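Local coordinates for protein peroxide stress regulator PerR, FUR family (Streptococcus pyogenes, PDB 4LMY) that regulates the peroxide stress response as a zinc-binding, DNA-binding transcription factor of the Fur family, whose members act as dimers, at the interface of chains A and B. Coordinates in Å, arbitrary orientation; residue numbers count along the deposited sequence, not the author numbering. Chains: chain A/B, Peroxide stress regulator PerR, FUR family.

Contact 1: the interface of chains A and B. Residues chain A 105, 139-141; chain B 135-137.
B:Arg135 sets its CG between its own backbone N and carbonyl carbon (chi1 62°) and then runs extended to NE, a course that lays its guanidinium over A:Tyr141 and turns its NE side toward A:Glu105. The glutamate chain bends at its second torsion to present the carboxylate. The grip is two-pronged: NE of B:Arg135 bonds OE1 of A:Glu105 at 2.8 Å in a salt bridge, while NH2 reaches OE2 of the same carboxylate at 3.1 Å. Both oxygens are met on their syn sides, although the two planes stay 36° apart, a twist that leaves the pair short of coplanar. On the arginine's flat face lies the phenol ring of A:Tyr141, tilted by a mere 5°, with NH2 of B:Arg135 3.7 Å from the ring centroid in a cation-pi stack. Carboxylate and ring together fix the rotation of the guanidinium. Beside the stack the backbones join: N of A:Tyr141 donates to O of B:Arg135 at 2.8 Å. B:Pro137 closes one edge of the ring, its CD 3.8 Å from CD2 of A:Tyr141, and a water links O of B:Pro137 to the backbone of A:Ile139. An antiparallel bridge between A:Tyr141 and B:Arg135 thus joins the start of strand 140-143 of chain A to the end of strand 132-135 of chain B, and A:Glu105 directly follows A:Cys104, a ligand of the four-cysteine zinc site to which A:Cys107 also belongs.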
# COMPACT_ATOMS: atom_id res chain seq x y z
N GLU A 105 -9.95 -7.44 15.84
CA GLU A 105 -9.41 -8.73 16.28
C GLU A 105 -10.26 -9.33 17.38
O GLU A 105 -10.36 -10.55 17.52
CB GLU A 105 -7.98 -8.55 16.78
CG GLU A 105 -7.03 -7.93 15.77
CD GLU A 105 -6.15 -8.96 15.08
OE1 GLU A 105 -4.99 -8.63 14.77
OE2 GLU A 105 -6.62 -10.10 14.85
N ILE A 139 -6.59 -6.71 3.60
CA ILE A 139 -7.49 -6.54 4.73
C ILE A 139 -6.67 -6.13 5.94
O ILE A 139 -5.65 -6.75 6.25
CB ILE A 139 -8.24 -7.84 5.07
CG1 ILE A 139 -9.05 -8.33 3.86
CG2 ILE A 139 -9.16 -7.63 6.26
CD1 ILE A 139 -9.75 -9.66 4.09
N ALA A 140 -7.10 -5.07 6.62
CA ALA A 140 -6.40 -4.62 7.82
C ALA A 140 -7.07 -5.21 9.06
O ALA A 140 -8.25 -5.55 9.03
CB ALA A 140 -6.41 -3.10 7.90
N TYR A 141 -6.29 -5.35 10.12
CA TYR A 141 -6.81 -5.80 11.41
C TYR A 141 -6.41 -4.83 12.52
O TYR A 141 -5.34 -4.22 12.49
CB TYR A 141 -6.33 -7.21 11.74
CG TYR A 141 -6.82 -8.26 10.75
CD1 TYR A 141 -8.00 -8.95 10.98
CD2 TYR A 141 -6.10 -8.54 9.60
CE1 TYR A 141 -8.45 -9.90 10.08
CE2 TYR A 141 -6.54 -9.49 8.69
CZ TYR A 141 -7.72 -10.17 8.94
OH TYR A 141 -8.16 -11.11 8.04
N ARG B 135 -2.23 -5.31 12.45
CA ARG B 135 -1.53 -5.96 11.35
C ARG B 135 -2.26 -5.77 10.03
O ARG B 135 -3.49 -5.71 9.98
CB ARG B 135 -1.38 -7.46 11.64
CG ARG B 135 -2.72 -8.18 11.77
CD ARG B 135 -2.57 -9.54 12.44
NE ARG B 135 -3.88 -10.13 12.72
CZ ARG B 135 -4.50 -11.00 11.93
NH1 ARG B 135 -3.94 -11.39 10.79
NH2 ARG B 135 -5.68 -11.48 12.28
N ILE B 136 -1.50 -5.66 8.95
CA ILE B 136 -2.08 -5.61 7.62
C ILE B 136 -1.35 -6.59 6.72
O ILE B 136 -0.43 -6.21 6.00
CB ILE B 136 -2.01 -4.19 7.00
CG1 ILE B 136 -2.57 -3.15 7.97
CG2 ILE B 136 -2.76 -4.15 5.68
CD1 ILE B 136 -2.61 -1.75 7.40
N PRO B 137 -1.76 -7.87 6.77
CA PRO B 137 -1.11 -8.89 5.93
C PRO B 137 -1.37 -8.61 4.46
O PRO B 137 -2.51 -8.41 4.05
CB PRO B 137 -1.79 -10.19 6.37
CG PRO B 137 -3.10 -9.76 6.93
CD PRO B 137 -2.85 -8.44 7.58
O HOH W 1 -4.96 -8.76 4.51

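Contact 2: the interface of chains A and B. Residues chain A 121, 135-138; chain B 113, 118, 138-140.
The phenyl ring of B:Phe113 is touched at its outer corner rather than over a face: CG2 of A:Ile121 comes within 3.6 Å of CZ of B:Phe113 and also nears CE1, the two side chains crossing at about a right angle. The other branch of A:Ile121 points elsewhere, its CD1 lying 3.5 Å from CG2 of B:Val118, which lets one isoleucine bridge a strand and a helix of the partner. A second hydrophobic cluster forms around A:Ile136. Its CG2 stands anti to the backbone N, with CG1 beside that nitrogen (chi1 -49°), and the two branches divide their contacts accordingly. CG2 of A:Ile136 packs 3.5 Å from CG1 of B:Val138, whereas CG1 of A:Ile136 lies 3.8 Å from the CB methyl of B:Ala140. The valines of the two chains face each other more loosely, with CG2 of A:Val138 4.1 Å from CG2 of B:Val138. Beside this apolar seam a water joins the main chains, bonding N of B:Ile139 at 2.8 Å and also the carbonyl oxygens of B:Ile139 and A:Pro137. The antiparallel bridge of A:Val138 with B:Val138 marks the dimer two-fold, where the loops between strands 132-135 and 140-143 run past each other; helix 118-129 of chain A packs alongside, against strand 110-115 and the start of helix 118-129 of chain B.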
# COMPACT_ATOMS: atom_id res chain seq x y z
N ILE A 121 1.81 0.06 -4.22
CA ILE A 121 2.42 -1.23 -3.92
C ILE A 121 2.53 -2.05 -5.20
O ILE A 121 3.57 -2.63 -5.49
CB ILE A 121 1.59 -2.02 -2.89
CG1 ILE A 121 1.66 -1.34 -1.52
CG2 ILE A 121 2.09 -3.46 -2.78
CD1 ILE A 121 0.76 -1.97 -0.49
N ARG A 135 -3.43 -8.63 -8.97
CA ARG A 135 -4.27 -8.28 -7.82
C ARG A 135 -3.46 -8.27 -6.54
O ARG A 135 -2.48 -9.00 -6.40
CB ARG A 135 -5.42 -9.28 -7.68
CG ARG A 135 -4.97 -10.71 -7.44
CD ARG A 135 -6.12 -11.70 -7.58
NE ARG A 135 -5.65 -13.08 -7.53
CZ ARG A 135 -5.67 -13.84 -6.44
NH1 ARG A 135 -6.15 -13.36 -5.30
NH2 ARG A 135 -5.22 -15.09 -6.49
N ILE A 136 -3.87 -7.42 -5.60
CA ILE A 136 -3.29 -7.41 -4.27
C ILE A 136 -4.41 -7.26 -3.24
O ILE A 136 -4.73 -6.15 -2.83
CB ILE A 136 -2.29 -6.26 -4.07
CG1 ILE A 136 -1.28 -6.20 -5.22
CG2 ILE A 136 -1.57 -6.41 -2.75
CD1 ILE A 136 -0.23 -5.13 -5.05
N PRO A 137 -5.02 -8.39 -2.84
CA PRO A 137 -6.09 -8.33 -1.83
C PRO A 137 -5.52 -7.85 -0.50
O PRO A 137 -4.47 -8.32 -0.07
CB PRO A 137 -6.56 -9.78 -1.74
CG PRO A 137 -5.42 -10.60 -2.23
CD PRO A 137 -4.76 -9.77 -3.29
N VAL A 138 -6.20 -6.89 0.12
CA VAL A 138 -5.72 -6.32 1.37
C VAL A 138 -6.85 -6.22 2.39
O VAL A 138 -7.93 -5.72 2.08
CB VAL A 138 -5.10 -4.92 1.16
CG1 VAL A 138 -4.75 -4.29 2.50
CG2 VAL A 138 -3.88 -5.00 0.27
N PHE B 113 9.52 -8.24 -2.68
CA PHE B 113 9.95 -6.88 -2.94
C PHE B 113 9.91 -6.04 -1.66
O PHE B 113 9.25 -6.41 -0.68
CB PHE B 113 9.10 -6.23 -4.04
CG PHE B 113 7.66 -6.00 -3.65
CD1 PHE B 113 7.23 -4.75 -3.24
CD2 PHE B 113 6.74 -7.04 -3.69
CE1 PHE B 113 5.91 -4.53 -2.89
CE2 PHE B 113 5.42 -6.83 -3.34
CZ PHE B 113 5.00 -5.58 -2.94
N VAL B 118 2.68 0.06 2.99
CA VAL B 118 1.68 -0.50 3.90
C VAL B 118 1.58 0.27 5.22
O VAL B 118 0.51 0.38 5.80
CB VAL B 118 1.89 -2.01 4.13
CG1 VAL B 118 0.99 -2.54 5.25
CG2 VAL B 118 1.64 -2.77 2.85
N VAL B 138 -0.31 -8.57 3.67
CA VAL B 138 -0.43 -8.28 2.25
C VAL B 138 0.36 -9.29 1.43
O VAL B 138 1.52 -9.57 1.74
CB VAL B 138 0.06 -6.86 1.92
CG1 VAL B 138 -0.06 -6.58 0.44
CG2 VAL B 138 -0.72 -5.83 2.72
N ILE B 139 -0.29 -9.86 0.42
CA ILE B 139 0.38 -10.70 -0.56
C ILE B 139 -0.05 -10.24 -1.95
O ILE B 139 -1.24 -10.07 -2.21
CB ILE B 139 0.01 -12.18 -0.40
CG1 ILE B 139 0.36 -12.68 1.01
CG2 ILE B 139 0.70 -13.03 -1.46
CD1 ILE B 139 0.05 -14.14 1.23
N ALA B 140 0.92 -10.04 -2.83
CA ALA B 140 0.61 -9.64 -4.20
C ALA B 140 0.56 -10.86 -5.10
O ALA B 140 1.20 -11.87 -4.84
CB ALA B 140 1.63 -8.64 -4.71
O HOH W 2 -2.90 -10.22 -0.41

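About 12 Å separates the C-alpha centres of contact 1 and contact 2, which use consecutive stretches of the same 135-141 segment with the chains exchanging roles, no residue of a given chain being in both. Contact 1 holds the polar end of this intersubunit ribbon, near the cysteine zinc site, whereas contact 2 covers its apolar middle around the two-fold axis and adds the helices. Because symmetry repeats each patch with the chains exchanged, the ribbon should be clamped by a charged pair at both ends. This fits the dimer expected of a Fur-family regulator, and may tie the order of the zinc-binding segment to assembly.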